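Local atomic coordinates of DPS family protein (Vibrio cholerae O1 biovar El Tor, PDB entry 3IQ1), a protein that probably binds and oxidises iron as a member of the Dps family, whose twelve ferritin-like subunits assemble into a shell. Residues Asn21-Leu26 / Asp68-Arg73; Gln31-Asn36 / Thr61-Lys66; Gln120-Leu125 / Glu146-Val151. All blocks are in the same frame, centred on the assembly; numbering follows the deposited sequence.

Interaction 1: Asn21-Leu26 / Asp68-Arg73; sequences NALNNL and DELAER
L70 reaches out from 68-73 and puts its two methyls against two leucines of 21-26, L23 and L26. Its CB starts toward the opposing helix, and with CG anti to the backbone N (chi1 -174°) the fork of the side chain is carried in between L23 and L26. CG itself passes the backbone, 4.1 Å from L23 O. At CG the chain forks. CD1 takes the L23 side: L23 CD2 lies 3.5 Å away, the closest approach of the contact, and L23 CB sits behind it at 4.1 Å from the same L70 CD1. CD2 takes the L26 side, where it lies 3.9 Å from L26 CD2, and there the two side chains meet at about a right angle.

Both helices are long members of the ferritin-like four-helix bundle. Helix 13-43 and helix 49-76 run antiparallel here, 158° between their directions and 9.8 Å between the short axes, so L23 and L70 come level with each other, their CA atoms 7.2 Å apart. M140 of helix 134-158 packs on both L23 and L26, and helix 103-131 meets L26 through L117 and Q121.

L23 uses its other methyl one turn further along 68-73, its CD1 touching R73 CG at 4.1 Å. Only the aliphatic base of the arginine takes part. A bend at chi2 (63°) turns the chain beyond CG, and the guanidinium works elsewhere: NH2 pairs with D133, NE binds T136, and NH1 makes a salt bridge with E148 of the second subunit.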
# COMPACT_ATOMS: atom_id res chain seq x y z
N ASN B 21 27.92 -24.44 -20.28
CA ASN B 21 27.83 -25.88 -19.99
C ASN B 21 27.78 -26.18 -18.48
O ASN B 21 26.91 -26.96 -17.99
CB ASN B 21 29.00 -26.62 -20.60
CG ASN B 21 28.99 -26.65 -22.12
OD1 ASN B 21 27.97 -26.37 -22.75
ND2 ASN B 21 30.14 -27.04 -22.72
N ALA B 22 28.66 -25.52 -17.73
CA ALA B 22 28.71 -25.70 -16.28
C ALA B 22 27.46 -25.13 -15.60
O ALA B 22 26.91 -25.76 -14.67
CB ALA B 22 29.94 -25.01 -15.69
N LEU B 23 27.00 -23.97 -16.09
CA LEU B 23 25.78 -23.39 -15.62
C LEU B 23 24.54 -24.29 -15.88
O LEU B 23 23.61 -24.33 -15.08
CB LEU B 23 25.56 -21.99 -16.16
CG LEU B 23 26.53 -20.88 -15.65
CD1 LEU B 23 26.45 -19.68 -16.55
CD2 LEU B 23 26.23 -20.50 -14.18
N ASN B 24 24.51 -24.94 -17.02
CA ASN B 24 23.45 -25.86 -17.34
C ASN B 24 23.47 -27.04 -16.41
O ASN B 24 22.39 -27.51 -15.98
CB ASN B 24 23.56 -26.35 -18.79
CG ASN B 24 22.65 -25.66 -19.71
OD1 ASN B 24 23.03 -25.32 -20.87
ND2 ASN B 24 21.42 -25.45 -19.25
N ASN B 25 24.66 -27.55 -16.05
CA ASN B 25 24.69 -28.66 -15.05
C ASN B 25 24.19 -28.18 -13.70
O ASN B 25 23.50 -28.87 -12.98
CB ASN B 25 26.08 -29.28 -14.95
CG ASN B 25 26.42 -30.09 -16.16
OD1 ASN B 25 25.53 -30.64 -16.87
ND2 ASN B 25 27.74 -30.24 -16.41
N LEU B 26 24.53 -26.95 -13.36
CA LEU B 26 24.01 -26.36 -12.14
C LEU B 26 22.49 -26.27 -12.16
O LEU B 26 21.83 -26.57 -11.17
CB LEU B 26 24.63 -25.00 -11.89
CG LEU B 26 24.24 -24.24 -10.60
CD1 LEU B 26 24.69 -24.93 -9.35
CD2 LEU B 26 24.79 -22.82 -10.68
N ASP B 68 15.21 -19.17 -12.51
CA ASP B 68 14.84 -18.17 -13.54
C ASP B 68 16.10 -17.39 -13.98
O ASP B 68 16.41 -17.28 -15.17
CB ASP B 68 13.82 -17.17 -12.97
CG ASP B 68 12.49 -17.81 -12.50
OD1 ASP B 68 12.27 -19.00 -12.80
OD2 ASP B 68 11.64 -17.10 -11.84
N GLU B 69 16.84 -16.91 -13.00
CA GLU B 69 18.02 -16.07 -13.22
C GLU B 69 19.16 -16.86 -13.88
O GLU B 69 19.90 -16.35 -14.67
CB GLU B 69 18.47 -15.29 -11.96
CG GLU B 69 19.39 -14.02 -12.20
CD GLU B 69 19.58 -13.07 -10.98
OE1 GLU B 69 20.28 -12.05 -11.12
OE2 GLU B 69 19.04 -13.33 -9.90
N LEU B 70 19.26 -18.12 -13.51
CA LEU B 70 20.27 -18.98 -14.09
C LEU B 70 20.01 -19.32 -15.56
O LEU B 70 20.90 -19.20 -16.40
CB LEU B 70 20.35 -20.23 -13.22
CG LEU B 70 21.36 -21.28 -13.42
CD1 LEU B 70 22.78 -20.66 -13.51
CD2 LEU B 70 21.24 -22.26 -12.20
N ALA B 71 18.77 -19.69 -15.90
CA ALA B 71 18.43 -19.91 -17.30
C ALA B 71 18.66 -18.64 -18.13
O ALA B 71 19.21 -18.75 -19.23
CB ALA B 71 16.96 -20.35 -17.45
N GLU B 72 18.32 -17.48 -17.57
CA GLU B 72 18.53 -16.18 -18.26
C GLU B 72 20.03 -15.90 -18.45
O GLU B 72 20.43 -15.36 -19.49
CB GLU B 72 17.92 -15.04 -17.50
CG GLU B 72 16.48 -15.02 -17.46
CD GLU B 72 15.99 -13.75 -16.83
OE1 GLU B 72 16.68 -13.16 -15.92
OE2 GLU B 72 14.90 -13.37 -17.26
N ARG B 73 20.86 -16.25 -17.48
CA ARG B 73 22.32 -16.07 -17.63
C ARG B 73 22.85 -16.95 -18.78
O ARG B 73 23.67 -16.53 -19.54
CB ARG B 73 23.09 -16.38 -16.33
CG ARG B 73 24.55 -16.03 -16.35
CD ARG B 73 24.82 -14.53 -16.53
NE ARG B 73 26.18 -14.27 -16.96
CZ ARG B 73 26.58 -13.13 -17.50
NH1 ARG B 73 25.73 -12.10 -17.55
NH2 ARG B 73 27.83 -12.97 -17.91

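Interaction 2: Gln31-Asn36 / Thr61-Lys66; sequences QVFYMN and TDLQLK
F33 and Y34 of 31-36 receive L63 of 61-66, and the apolar part of the contact is built on that leucine. L63 CD1 comes obliquely to the F33 ring, 3.7 Å from its CD2, with the two side chains crossing at about a right angle. The same methyl rests 3.9 Å from Y34 CA, while L63 CB approaches the edge of the tyrosine ring near its plane. Y34 and L63 are also the closest backbone pair, their CA atoms 6.4 Å apart between antiparallel helices.

A second kind of contact sets an amide over a ring. Q64 bends at chi2 (97°), which brings its end back over Y34; OE1 sits 3.6 Å above the ring plane, offset toward the rim, and the amide lies nearly flat to the ring, 18° between planes.

The third kind runs through water. One molecule donates to Q31 OE1 at 3.1 Å and to Q64 OE1, the latter distance being short enough for its exact length to be doubtful.

In the ferritin-like four-helix bundle, helix 103-131 covers the F33 side, where F114 meets that ring edge-to-face and also packs on L63. The Y34 and Q64 side faces the third subunit: the Y34 hydroxyl and the Q64 amide make weak hydrogen bonds with Q64 and Y34 of that neighbour.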
# COMPACT_ATOMS: atom_id res chain seq x y z
N GLN B 31 16.93 -27.89 -10.49
CA GLN B 31 15.59 -28.29 -10.90
C GLN B 31 15.19 -29.55 -10.11
O GLN B 31 14.08 -29.61 -9.54
CB GLN B 31 15.55 -28.48 -12.42
CG GLN B 31 15.52 -27.17 -13.19
CD GLN B 31 14.15 -26.52 -13.26
OE1 GLN B 31 13.41 -26.53 -12.27
NE2 GLN B 31 13.85 -25.85 -14.39
N VAL B 32 16.09 -30.55 -10.04
CA VAL B 32 15.83 -31.73 -9.22
C VAL B 32 15.67 -31.37 -7.75
O VAL B 32 14.75 -31.85 -7.08
CB VAL B 32 16.89 -32.81 -9.42
CG1 VAL B 32 16.62 -34.06 -8.49
CG2 VAL B 32 16.92 -33.30 -10.89
N PHE B 33 16.48 -30.46 -7.25
CA PHE B 33 16.40 -30.05 -5.87
C PHE B 33 15.08 -29.32 -5.57
O PHE B 33 14.48 -29.52 -4.51
CB PHE B 33 17.61 -29.16 -5.60
CG PHE B 33 17.87 -28.84 -4.14
CD1 PHE B 33 17.95 -29.82 -3.16
CD2 PHE B 33 18.17 -27.55 -3.79
CE1 PHE B 33 18.27 -29.54 -1.86
CE2 PHE B 33 18.49 -27.23 -2.46
CZ PHE B 33 18.55 -28.24 -1.49
N TYR B 34 14.67 -28.43 -6.48
CA TYR B 34 13.42 -27.75 -6.34
C TYR B 34 12.26 -28.77 -6.22
O TYR B 34 11.38 -28.63 -5.34
CB TYR B 34 13.19 -26.82 -7.53
CG TYR B 34 11.79 -26.26 -7.60
CD1 TYR B 34 11.46 -25.09 -6.93
CD2 TYR B 34 10.82 -26.88 -8.38
CE1 TYR B 34 10.18 -24.55 -7.02
CE2 TYR B 34 9.53 -26.36 -8.45
CZ TYR B 34 9.22 -25.20 -7.75
OH TYR B 34 7.95 -24.65 -7.79
N MSE B 35 12.30 -29.78 -7.07
CA MSE B 35 11.26 -30.79 -7.11
C MSE B 35 11.26 -31.52 -5.78
O MSE B 35 10.20 -31.75 -5.19
CB MSE B 35 11.44 -31.77 -8.30
CG MSE B 35 10.33 -32.76 -8.52
SE MSE B 35 8.74 -31.75 -9.09
CE MSE B 35 7.78 -31.98 -7.56
N ASN B 36 12.44 -31.92 -5.30
CA ASN B 36 12.53 -32.56 -3.98
C ASN B 36 11.92 -31.71 -2.87
O ASN B 36 11.23 -32.22 -1.98
CB ASN B 36 13.98 -32.90 -3.62
CG ASN B 36 14.59 -33.99 -4.48
OD1 ASN B 36 13.90 -34.68 -5.20
ND2 ASN B 36 15.93 -34.10 -4.44
N THR B 61 10.51 -21.31 -3.21
CA THR B 61 10.19 -20.04 -3.84
C THR B 61 11.50 -19.32 -4.21
O THR B 61 11.63 -18.76 -5.31
CB THR B 61 9.29 -19.21 -2.94
OG1 THR B 61 8.04 -19.90 -2.79
CG2 THR B 61 9.01 -17.86 -3.56
N ASP B 62 12.44 -19.31 -3.28
CA ASP B 62 13.77 -18.69 -3.47
C ASP B 62 14.55 -19.50 -4.55
O ASP B 62 15.19 -18.93 -5.43
CB ASP B 62 14.51 -18.60 -2.13
CG ASP B 62 13.98 -17.48 -1.21
OD1 ASP B 62 13.33 -16.51 -1.73
OD2 ASP B 62 14.21 -17.51 0.04
N LEU B 63 14.44 -20.84 -4.54
CA LEU B 63 15.09 -21.64 -5.59
C LEU B 63 14.56 -21.33 -6.98
O LEU B 63 15.32 -21.28 -7.95
CB LEU B 63 14.94 -23.15 -5.31
CG LEU B 63 15.64 -23.83 -4.11
CD1 LEU B 63 15.24 -25.30 -3.95
CD2 LEU B 63 17.19 -23.69 -4.27
N GLN B 64 13.24 -21.08 -7.05
CA GLN B 64 12.59 -20.81 -8.32
C GLN B 64 13.11 -19.50 -8.88
O GLN B 64 13.39 -19.43 -10.09
CB GLN B 64 11.08 -20.75 -8.17
CG GLN B 64 10.43 -20.49 -9.52
CD GLN B 64 9.97 -21.77 -10.15
OE1 GLN B 64 10.65 -22.80 -10.14
NE2 GLN B 64 8.75 -21.74 -10.68
N LEU B 65 13.29 -18.51 -8.02
CA LEU B 65 13.89 -17.23 -8.45
C LEU B 65 15.27 -17.48 -9.08
O LEU B 65 15.61 -16.91 -10.13
CB LEU B 65 14.03 -16.20 -7.28
CG LEU B 65 12.70 -15.67 -6.70
CD1 LEU B 65 12.88 -14.78 -5.46
CD2 LEU B 65 11.98 -14.89 -7.75
N LYS B 66 16.05 -18.33 -8.44
CA LYS B 66 17.43 -18.62 -8.90
C LYS B 66 17.44 -19.38 -10.18
O LYS B 66 18.26 -19.12 -11.03
CB LYS B 66 18.22 -19.33 -7.80
CG LYS B 66 18.56 -18.36 -6.64
CD LYS B 66 19.48 -18.93 -5.57
CE LYS B 66 19.93 -17.92 -4.52
NZ LYS B 66 18.82 -17.52 -3.56
O HOH W 1 11.31 -24.32 -12.04

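Interaction 3: Gln120-Leu125 / Glu146-Val151; sequences QQRDIL and EQEKLV
Q121 and Q147 cross at about a right angle inside the bundle, their amide planes 17° apart, and are joined by one hydrogen bond; R122 and E148 join beside them. The inner pair is buried. Q121 NE2 donates to Q147 OE1 at 2.8 Å, with an N-H...O angle of 151°; the acceptor lies in the Q121 amide plane, but the donor is tilted out of the carbonyl plane of Q147. The remaining half of each amide turns to Y30, whose hydroxyl bonds to both Q121 OE1 and Q147 NE2, so three side chains close a ring of hydrogen bonds that fixes which way each amide faces.

In the second pair R122 is partly exposed while E148 is buried, yet the bond is as short: R122, extended from CG to NE, places NH2 2.8 Å from E148 OE2. Only NH2 comes within bonding distance of that oxygen, which lies in the guanidinium plane and uses its anti lone pair. R122 NH2 also bonds to the I9 carbonyl of the fourth subunit, and E148 OE1 pairs with R73 of that same neighbour.

With the nearest CA atoms, Q121 and Q147, 10.3 Å apart, long side chains do the bridging between 120-125 and 146-151. F114 and L118 of helix 103-131 pack on Q147, M140 and I144 of helix 134-158 on Q121, and Y30 comes in from helix 13-43.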
# COMPACT_ATOMS: atom_id res chain seq x y z
N GLN B 120 29.45 -26.46 -6.58
CA GLN B 120 29.42 -26.22 -8.04
C GLN B 120 29.49 -24.74 -8.35
O GLN B 120 30.18 -24.31 -9.27
CB GLN B 120 28.16 -26.76 -8.70
CG GLN B 120 28.13 -28.09 -9.12
CD GLN B 120 26.78 -28.26 -9.85
OE1 GLN B 120 25.75 -28.04 -9.24
NE2 GLN B 120 26.82 -28.46 -11.10
N GLN B 121 28.81 -23.92 -7.52
CA GLN B 121 28.85 -22.46 -7.70
C GLN B 121 30.24 -21.90 -7.45
O GLN B 121 30.66 -21.02 -8.19
CB GLN B 121 27.79 -21.80 -6.84
CG GLN B 121 26.40 -22.15 -7.36
CD GLN B 121 25.22 -21.98 -6.47
OE1 GLN B 121 24.11 -21.99 -6.97
NE2 GLN B 121 25.42 -21.68 -5.18
N ARG B 122 31.00 -22.41 -6.48
CA ARG B 122 32.36 -21.98 -6.25
C ARG B 122 33.29 -22.34 -7.44
O ARG B 122 34.15 -21.56 -7.85
CB ARG B 122 32.89 -22.61 -4.98
CG ARG B 122 32.18 -22.05 -3.72
CD ARG B 122 32.54 -22.86 -2.52
NE ARG B 122 31.91 -22.32 -1.32
CZ ARG B 122 31.37 -23.05 -0.35
NH1 ARG B 122 31.40 -24.39 -0.41
NH2 ARG B 122 30.82 -22.43 0.72
N ASP B 123 33.05 -23.51 -8.02
CA ASP B 123 33.83 -23.90 -9.19
C ASP B 123 33.56 -22.99 -10.38
O ASP B 123 34.50 -22.56 -11.04
CB ASP B 123 33.54 -25.32 -9.58
CG ASP B 123 34.26 -26.34 -8.72
OD1 ASP B 123 35.19 -25.97 -7.95
OD2 ASP B 123 33.94 -27.55 -8.88
N ILE B 124 32.28 -22.69 -10.61
CA ILE B 124 31.91 -21.77 -11.67
C ILE B 124 32.47 -20.39 -11.42
O ILE B 124 32.96 -19.71 -12.34
CB ILE B 124 30.38 -21.73 -11.91
CG1 ILE B 124 29.91 -23.10 -12.41
CG2 ILE B 124 30.03 -20.61 -12.92
CD1 ILE B 124 28.38 -23.28 -12.34
N LEU B 125 32.36 -19.91 -10.17
CA LEU B 125 32.95 -18.62 -9.82
C LEU B 125 34.43 -18.56 -10.17
O LEU B 125 34.91 -17.57 -10.72
CB LEU B 125 32.75 -18.32 -8.33
CG LEU B 125 33.35 -17.03 -7.80
CD1 LEU B 125 32.75 -15.86 -8.46
CD2 LEU B 125 33.08 -16.98 -6.28
N GLU B 146 24.09 -16.20 -0.11
CA GLU B 146 22.76 -16.46 0.37
C GLU B 146 22.65 -17.89 0.91
O GLU B 146 22.03 -18.16 1.99
CB GLU B 146 21.71 -16.20 -0.71
CG GLU B 146 21.61 -14.71 -1.09
CD GLU B 146 20.73 -14.44 -2.27
OE1 GLU B 146 19.87 -15.29 -2.55
OE2 GLU B 146 20.86 -13.35 -2.90
N GLN B 147 23.27 -18.82 0.19
CA GLN B 147 23.07 -20.23 0.51
C GLN B 147 23.95 -20.65 1.64
O GLN B 147 23.58 -21.55 2.42
CB GLN B 147 23.19 -21.13 -0.72
CG GLN B 147 22.02 -20.88 -1.62
CD GLN B 147 22.16 -21.50 -3.00
OE1 GLN B 147 23.25 -21.97 -3.38
NE2 GLN B 147 21.10 -21.48 -3.75
N GLU B 148 25.09 -20.00 1.82
CA GLU B 148 25.90 -20.23 3.02
C GLU B 148 25.10 -19.87 4.28
O GLU B 148 25.07 -20.64 5.22
CB GLU B 148 27.21 -19.45 2.98
CG GLU B 148 28.20 -19.99 1.95
CD GLU B 148 29.45 -19.18 1.79
OE1 GLU B 148 29.44 -17.97 2.13
OE2 GLU B 148 30.47 -19.72 1.27
N LYS B 149 24.41 -18.74 4.25
CA LYS B 149 23.58 -18.28 5.36
C LYS B 149 22.51 -19.34 5.63
O LYS B 149 22.28 -19.73 6.78
CB LYS B 149 22.96 -16.90 5.08
CG LYS B 149 22.16 -16.43 6.24
CD LYS B 149 21.37 -15.20 5.89
CE LYS B 149 20.43 -14.85 7.00
NZ LYS B 149 19.72 -13.51 6.73
N LEU B 150 21.87 -19.82 4.57
CA LEU B 150 20.79 -20.77 4.73
C LEU B 150 21.31 -22.06 5.31
O LEU B 150 20.67 -22.67 6.19
CB LEU B 150 20.08 -21.03 3.42
CG LEU B 150 18.83 -21.94 3.46
CD1 LEU B 150 17.82 -21.59 4.61
CD2 LEU B 150 18.12 -21.93 2.08
N VAL B 151 22.47 -22.50 4.83
CA VAL B 151 23.05 -23.73 5.36
C VAL B 151 23.33 -23.60 6.86
O VAL B 151 23.11 -24.56 7.64
CB VAL B 151 24.27 -24.16 4.52
CG1 VAL B 151 25.11 -25.29 5.24
CG2 VAL B 151 23.79 -24.66 3.15

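How the interactions relate
Interactions 1 and 2 are successive levels of the same antiparallel pair, helices 13-43 and 49-76, with centres about 13 Å apart. Interaction 3 joins the other two long helices and lies about 14 Å, centre to centre, from each. L26 CD2 packs on Q121 CG at 3.8 Å, tying interaction 1 to interaction 3; K66 NZ and E146 OE1 form a 2.7 Å salt bridge between interactions 2 and 3. Across the assembly, R73 of interaction 1 pairs with E148 of interaction 3 in a neighbouring copy. In Dps relatives the iron-oxidising sites lie between subunits, and interaction 1 borders such an interface, E72 packing on H53 of the third subunit; interaction 2 meets that subunit through packing and weak hydrogen bonds.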